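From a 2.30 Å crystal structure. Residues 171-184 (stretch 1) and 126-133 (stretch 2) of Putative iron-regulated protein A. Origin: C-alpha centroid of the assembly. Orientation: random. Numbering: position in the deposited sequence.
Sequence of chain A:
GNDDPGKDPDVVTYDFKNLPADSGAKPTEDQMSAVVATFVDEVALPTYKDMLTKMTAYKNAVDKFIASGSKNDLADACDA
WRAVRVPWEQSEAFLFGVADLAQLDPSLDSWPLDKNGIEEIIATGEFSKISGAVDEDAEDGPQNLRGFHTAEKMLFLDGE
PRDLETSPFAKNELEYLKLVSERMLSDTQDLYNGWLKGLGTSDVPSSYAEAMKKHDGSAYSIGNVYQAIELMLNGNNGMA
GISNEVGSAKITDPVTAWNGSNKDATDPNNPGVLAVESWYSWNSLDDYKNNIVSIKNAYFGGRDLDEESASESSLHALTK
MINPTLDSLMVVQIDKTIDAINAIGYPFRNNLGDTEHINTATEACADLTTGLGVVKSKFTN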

ATOM      1  N   LYS A 171      21.347  17.237  15.299  1.00 49.34           N
ATOM      2  CA  LYS A 171      22.077  16.001  15.683  1.00 51.14           C
ATOM      3  C   LYS A 171      21.044  14.942  16.140  1.00 49.20           C
ATOM      4  O   LYS A 171      21.143  13.786  15.781  1.00 44.26           O
ATOM      5  CB  LYS A 171      23.118  16.272  16.832  1.00 57.95           C
ATOM      6  CG  LYS A 171      24.548  15.610  16.826  1.00 68.60           C
ATOM      7  CD  LYS A 171      25.206  15.455  18.282  1.00 76.62           C
ATOM      8  CE  LYS A 171      26.766  15.647  18.509  1.00 84.36           C
ATOM      9  NZ  LYS A 171      27.454  16.923  19.090  1.00 71.33           N
ATOM     10  N   ASN A 172      20.068  15.346  16.964  1.00 48.05           N
ATOM     11  CA  ASN A 172      19.041  14.428  17.441  1.00 46.32           C
ATOM     12  C   ASN A 172      18.156  13.919  16.304  1.00 45.88           C
ATOM     13  O   ASN A 172      17.697  12.797  16.337  1.00 46.13           O
ATOM     14  CB  ASN A 172      18.155  15.049  18.512  1.00 45.42           C
ATOM     15  CG  ASN A 172      18.807  15.097  19.876  1.00 46.97           C
ATOM     16  OD1 ASN A 172      19.853  14.519  20.070  1.00 46.91           O
ATOM     17  ND2 ASN A 172      18.170  15.805  20.840  1.00 44.89           N
ATOM     18  N   GLU A 173      17.915  14.756  15.308  1.00 46.77           N
ATOM     19  CA  GLU A 173      17.042  14.413  14.209  1.00 44.01           C
ATOM     20  C   GLU A 173      17.686  13.333  13.366  1.00 46.90           C
ATOM     21  O   GLU A 173      16.986  12.507  12.833  1.00 45.04           O
ATOM     22  CB  GLU A 173      16.805  15.656  13.401  1.00 46.51           C
ATOM     23  CG  GLU A 173      15.854  15.515  12.241  1.00 48.68           C
ATOM     24  CD  GLU A 173      15.689  16.818  11.486  1.00 48.35           C
ATOM     25  OE1 GLU A 173      16.383  17.804  11.840  1.00 53.47           O
ATOM     26  OE2 GLU A 173      14.837  16.855  10.563  1.00 53.65           O
ATOM     27  N   LEU A 174      19.019  13.316  13.285  1.00 47.27           N
ATOM     28  CA  LEU A 174      19.746  12.270  12.570  1.00 47.52           C
ATOM     29  C   LEU A 174      19.604  10.940  13.284  1.00 49.61           C
ATOM     30  O   LEU A 174      19.353   9.899  12.658  1.00 51.15           O
ATOM     31  CB  LEU A 174      21.238  12.612  12.431  1.00 47.49           C
ATOM     32  CG  LEU A 174      21.498  13.680  11.342  1.00 46.62           C
ATOM     33  CD1 LEU A 174      22.866  14.294  11.561  1.00 42.79           C
ATOM     34  CD2 LEU A 174      21.362  13.139   9.912  1.00 44.13           C
ATOM     35  N   GLU A 175      19.779  10.949  14.590  1.00 44.53           N
ATOM     36  CA  GLU A 175      19.578   9.724  15.327  1.00 45.64           C
ATOM     37  C   GLU A 175      18.091   9.247  15.199  1.00 44.46           C
ATOM     38  O   GLU A 175      17.790   8.041  15.105  1.00 40.84           O
ATOM     39  CB  GLU A 175      20.017   9.919  16.778  1.00 47.72           C
ATOM     40  CG  GLU A 175      19.957   8.632  17.572  1.00 56.64           C
ATOM     41  CD  GLU A 175      20.907   7.510  17.074  1.00 65.76           C
ATOM     42  OE1 GLU A 175      21.977   7.846  16.439  1.00 66.37           O
ATOM     43  OE2 GLU A 175      20.572   6.295  17.350  1.00 65.60           O
ATOM     44  N   TYR A 176      17.164  10.209  15.144  1.00 41.01           N
ATOM     45  CA  TYR A 176      15.749   9.901  15.011  1.00 39.94           C
ATOM     46  C   TYR A 176      15.554   9.143  13.692  1.00 40.15           C
ATOM     47  O   TYR A 176      15.040   8.049  13.681  1.00 42.03           O
ATOM     48  CB  TYR A 176      14.977  11.233  15.104  1.00 41.16           C
ATOM     49  CG  TYR A 176      13.474  11.156  15.358  1.00 44.34           C
ATOM     50  CD1 TYR A 176      12.687  10.071  14.922  1.00 42.55           C
ATOM     51  CD2 TYR A 176      12.826  12.195  15.996  1.00 45.38           C
ATOM     52  CE1 TYR A 176      11.313  10.052  15.090  1.00 41.75           C
ATOM     53  CE2 TYR A 176      11.462  12.150  16.186  1.00 46.67           C
ATOM     54  CZ  TYR A 176      10.716  11.077  15.754  1.00 41.39           C
ATOM     55  OH  TYR A 176       9.365  11.072  16.021  1.00 42.41           O
ATOM     56  N   LEU A 177      16.062   9.711  12.597  1.00 42.86           N
ATOM     57  CA  LEU A 177      16.039   9.121  11.261  1.00 42.83           C
ATOM     58  C   LEU A 177      16.598   7.689  11.250  1.00 43.77           C
ATOM     59  O   LEU A 177      16.041   6.808  10.580  1.00 45.31           O
ATOM     60  CB  LEU A 177      16.807   9.996  10.264  1.00 40.11           C
ATOM     61  CG  LEU A 177      16.956   9.491   8.800  1.00 45.03           C
ATOM     62  CD1 LEU A 177      15.564   9.235   8.169  1.00 40.02           C
ATOM     63  CD2 LEU A 177      17.847  10.408   7.908  1.00 40.06           C
ATOM     64  N   LYS A 178      17.686   7.458  11.959  1.00 41.80           N
ATOM     65  CA  LYS A 178      18.279   6.122  12.066  1.00 44.18           C
ATOM     66  C   LYS A 178      17.312   5.178  12.780  1.00 47.29           C
ATOM     67  O   LYS A 178      17.080   4.060  12.313  1.00 52.24           O
ATOM     68  CB  LYS A 178      19.578   6.179  12.853  1.00 49.16           C
ATOM     69  CG  LYS A 178      20.428   4.909  12.852  1.00 57.07           C
ATOM     70  CD  LYS A 178      21.497   4.895  13.943  1.00 63.47           C
ATOM     71  CE  LYS A 178      22.908   5.270  13.482  1.00 73.82           C
ATOM     72  NZ  LYS A 178      23.843   5.483  14.666  1.00 76.89           N
ATOM     73  N   LEU A 179      16.708   5.635  13.880  1.00 42.89           N
ATOM     74  CA  LEU A 179      15.829   4.761  14.664  1.00 44.81           C
ATOM     75  C   LEU A 179      14.549   4.384  13.907  1.00 44.36           C
ATOM     76  O   LEU A 179      14.127   3.235  13.926  1.00 39.85           O
ATOM     77  CB  LEU A 179      15.508   5.377  16.028  1.00 47.03           C
ATOM     78  CG  LEU A 179      16.705   5.402  16.969  1.00 48.17           C
ATOM     79  CD1 LEU A 179      16.409   6.389  18.079  1.00 49.17           C
ATOM     80  CD2 LEU A 179      16.972   3.991  17.503  1.00 50.45           C
ATOM     81  N   VAL A 180      13.981   5.377  13.221  1.00 39.95           N
ATOM     82  CA  VAL A 180      12.868   5.170  12.396  1.00 39.47           C
ATOM     83  C   VAL A 180      13.150   4.134  11.289  1.00 43.66           C
ATOM     84  O   VAL A 180      12.352   3.219  11.073  1.00 40.31           O
ATOM     85  CB  VAL A 180      12.404   6.518  11.860  1.00 40.38           C
ATOM     86  CG1 VAL A 180      11.538   6.319  10.645  1.00 38.22           C
ATOM     87  CG2 VAL A 180      11.748   7.346  13.010  1.00 35.38           C
ATOM     88  N   SER A 181      14.315   4.248  10.649  1.00 43.65           N
ATOM     89  CA  SER A 181      14.706   3.355   9.595  1.00 42.98           C
ATOM     90  C   SER A 181      15.062   1.937  10.118  1.00 42.73           C
ATOM     91  O   SER A 181      14.760   0.967   9.428  1.00 41.29           O
ATOM     92  CB  SER A 181      15.897   3.934   8.835  1.00 45.27           C
ATOM     93  OG  SER A 181      15.686   5.264   8.408  1.00 43.85           O
ATOM     94  N   GLU A 182      15.646   1.810  11.313  1.00 46.35           N
ATOM     95  CA  GLU A 182      15.814   0.482  11.980  1.00 50.62           C
ATOM     96  C   GLU A 182      14.462  -0.191  12.121  1.00 47.26           C
ATOM     97  O   GLU A 182      14.307  -1.370  11.908  1.00 48.58           O
ATOM     98  CB  GLU A 182      16.386   0.596  13.404  1.00 53.47           C
ATOM     99  CG  GLU A 182      17.898   0.562  13.482  1.00 69.10           C
ATOM    100  CD  GLU A 182      18.504   1.052  14.823  1.00 72.30           C
ATOM    101  OE1 GLU A 182      17.978   0.724  15.937  1.00 77.35           O
ATOM    102  OE2 GLU A 182      19.538   1.748  14.719  1.00 64.64           O
ATOM    103  N   ARG A 183      13.486   0.582  12.544  1.00 45.21           N
ATOM    104  CA  ARG A 183      12.203   0.034  12.833  1.00 45.94           C
ATOM    105  C   ARG A 183      11.446  -0.263  11.511  1.00 45.24           C
ATOM    106  O   ARG A 183      10.706  -1.243  11.446  1.00 44.13           O
ATOM    107  CB  ARG A 183      11.426   0.972  13.769  1.00 44.56           C
ATOM    108  CG  ARG A 183       9.987   0.511  14.028  1.00 48.85           C
ATOM    109  CD  ARG A 183      10.009  -0.872  14.676  1.00 47.61           C
ATOM    110  NE  ARG A 183       8.722  -1.328  15.190  1.00 50.31           N
ATOM    111  CZ  ARG A 183       8.271  -1.127  16.441  1.00 50.36           C
ATOM    112  NH1 ARG A 183       8.940  -0.449  17.322  1.00 48.22           N
ATOM    113  NH2 ARG A 183       7.104  -1.606  16.809  1.00 50.65           N
HETATM  114  N   MSE A 184      11.647   0.546  10.465  1.00 40.46           N
HETATM  115  CA  MSE A 184      11.049   0.222   9.178  1.00 42.81           C
HETATM  116  C   MSE A 184      11.548  -1.182   8.735  1.00 44.52           C
HETATM  117  O   MSE A 184      10.729  -2.006   8.340  1.00 45.93           O
HETATM  118  CB  MSE A 184      11.307   1.287   8.097  1.00 38.37           C
HETATM  119  CG  MSE A 184      10.476   2.544   8.237  1.00 37.63           C
HETATM  120 SE   MSE A 184      11.146   4.089   7.302  0.75 34.95          SE
HETATM  121  CE  MSE A 184      11.068   3.272   5.586  1.00 34.30           C
TER
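Stretch 2 126-133: EFSKISGA

Residues 171-184 form a continuous helix, and residues 126-133 lie along one side of it as an irregular segment. Phe 127, Ser 128 and Lys 129 have helical phi/psi values but lack the regular bonding; the turn is held by Lys 129 N to Glu 126 O (3.2 Å) and Ile 130 N to Phe 127 O (3.0 Å). The segment runs in the same sense as the helix: Phe 127 lies nearest Tyr 176, Ile 130 nearest Val 180 and Ser 131 nearest Arg 183, with CA-CA separations of 7.1, 7.9 and 7.7 Å.

Apolar packing makes up most of the 425 Å² interface. The Phe 127 side chain points toward the helix, its CE1 3.8 Å from Tyr 176 CB and its CB 3.6 Å from Leu 179 CD1. The ring also meets the helix backbone, with Asn 172 O at its edge, 3.4 Å from Phe 127 CZ. One turn further on, Ile 130 inserts CD1 among Tyr 176 CE1 (3.6 Å), Val 180 CG2 (3.9 Å) and Leu 179 CB (4.0 Å).

Polar contacts close the far end. The Arg 183 side chain, bent at chi2 (60°, p) between t values of chi1 and chi3, donates a hydrogen bond from NH1 to Ser 131 O (3.0 Å, 152°). A water accepts from Arg 183 NH2 (3.0 Å) and donates weakly to Ser 131 O (3.3 Å), bridging the same two residues.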

ATOM      1  N   GLU A 126      14.060  12.273  23.613  1.00 58.71           N
ATOM      2  CA  GLU A 126      13.313  11.166  24.249  1.00 57.52           C
ATOM      3  C   GLU A 126      12.843  10.124  23.209  1.00 50.83           C
ATOM      4  O   GLU A 126      11.657   9.924  22.934  1.00 47.93           O
ATOM      5  CB  GLU A 126      12.147  11.699  25.112  1.00 64.36           C
ATOM      6  CG  GLU A 126      11.891  10.855  26.374  1.00 75.48           C
ATOM      7  CD  GLU A 126      10.542  11.111  27.069  1.00 79.55           C
ATOM      8  OE1 GLU A 126       9.948  12.174  26.803  1.00 81.99           O
ATOM      9  OE2 GLU A 126      10.079  10.240  27.876  1.00 75.57           O
ATOM     10  N   PHE A 127      13.800   9.435  22.635  1.00 48.86           N
ATOM     11  CA  PHE A 127      13.512   8.500  21.552  1.00 50.01           C
ATOM     12  C   PHE A 127      12.638   7.309  21.906  1.00 48.53           C
ATOM     13  O   PHE A 127      11.960   6.783  21.024  1.00 51.59           O
ATOM     14  CB  PHE A 127      14.799   8.028  20.895  1.00 49.34           C
ATOM     15  CG  PHE A 127      15.603   9.139  20.341  1.00 48.18           C
ATOM     16  CD1 PHE A 127      15.072   9.959  19.359  1.00 50.26           C
ATOM     17  CD2 PHE A 127      16.890   9.355  20.771  1.00 49.38           C
ATOM     18  CE1 PHE A 127      15.830  11.000  18.837  1.00 53.10           C
ATOM     19  CE2 PHE A 127      17.657  10.390  20.285  1.00 53.47           C
ATOM     20  CZ  PHE A 127      17.131  11.217  19.310  1.00 54.11           C
ATOM     21  N   SER A 128      12.587   6.938  23.175  1.00 47.63           N
ATOM     22  CA  SER A 128      11.663   5.892  23.640  1.00 52.10           C
ATOM     23  C   SER A 128      10.186   6.084  23.245  1.00 51.34           C
ATOM     24  O   SER A 128       9.445   5.106  23.130  1.00 50.82           O
ATOM     25  CB  SER A 128      11.770   5.659  25.178  1.00 51.71           C
ATOM     26  OG  SER A 128      11.439   6.806  25.933  1.00 51.42           O
ATOM     27  N   LYS A 129       9.773   7.323  23.028  1.00 50.63           N
ATOM     28  CA  LYS A 129       8.411   7.604  22.636  1.00 53.18           C
ATOM     29  C   LYS A 129       8.052   7.059  21.233  1.00 49.99           C
ATOM     30  O   LYS A 129       6.885   7.034  20.873  1.00 54.04           O
ATOM     31  CB  LYS A 129       8.145   9.122  22.702  1.00 58.10           C
ATOM     32  CG  LYS A 129       8.142   9.738  24.108  1.00 65.58           C
ATOM     33  CD  LYS A 129       7.813  11.255  24.107  1.00 79.46           C
ATOM     34  CE  LYS A 129       6.309  11.631  24.294  1.00 88.43           C
ATOM     35  NZ  LYS A 129       5.372  11.544  23.101  1.00 78.13           N
ATOM     36  N   ILE A 130       9.037   6.660  20.428  1.00 49.48           N
ATOM     37  CA  ILE A 130       8.784   6.322  19.035  1.00 47.82           C
ATOM     38  C   ILE A 130       8.786   4.828  18.756  1.00 53.25           C
ATOM     39  O   ILE A 130       8.372   4.411  17.682  1.00 51.73           O
ATOM     40  CB  ILE A 130       9.754   7.051  18.093  1.00 49.82           C
ATOM     41  CG1 ILE A 130      11.021   6.266  17.846  1.00 47.89           C
ATOM     42  CG2 ILE A 130      10.057   8.463  18.613  1.00 50.68           C
ATOM     43  CD1 ILE A 130      11.956   6.952  16.869  1.00 50.15           C
ATOM     44  N   SER A 131       9.209   4.033  19.729  1.00 51.41           N
ATOM     45  CA  SER A 131       9.504   2.632  19.525  1.00 53.85           C
ATOM     46  C   SER A 131       8.455   1.762  20.174  1.00 51.48           C
ATOM     47  O   SER A 131       8.544   0.573  20.075  1.00 51.85           O
ATOM     48  CB  SER A 131      10.854   2.312  20.146  1.00 52.71           C
ATOM     49  OG  SER A 131      10.776   2.552  21.553  1.00 57.61           O
ATOM     50  N   GLY A 132       7.461   2.340  20.830  1.00 52.53           N
ATOM     51  CA  GLY A 132       6.365   1.527  21.406  1.00 55.27           C
ATOM     52  C   GLY A 132       5.398   0.830  20.443  1.00 51.87           C
ATOM     53  O   GLY A 132       5.472   0.992  19.209  1.00 44.39           O
ATOM     54  N   ALA A 133       4.475   0.062  21.020  1.00 46.82           N
ATOM     55  CA  ALA A 133       3.438  -0.628  20.236  1.00 48.57           C
ATOM     56  C   ALA A 133       2.483   0.381  19.630  1.00 44.72           C
ATOM     57  O   ALA A 133       2.259   1.425  20.189  1.00 47.70           O
ATOM     58  CB  ALA A 133       2.675  -1.640  21.084  1.00 46.37           C
TER
HETATM   59  O   HOH W   1       6.764  -2.185  19.715  1.00 46.20           O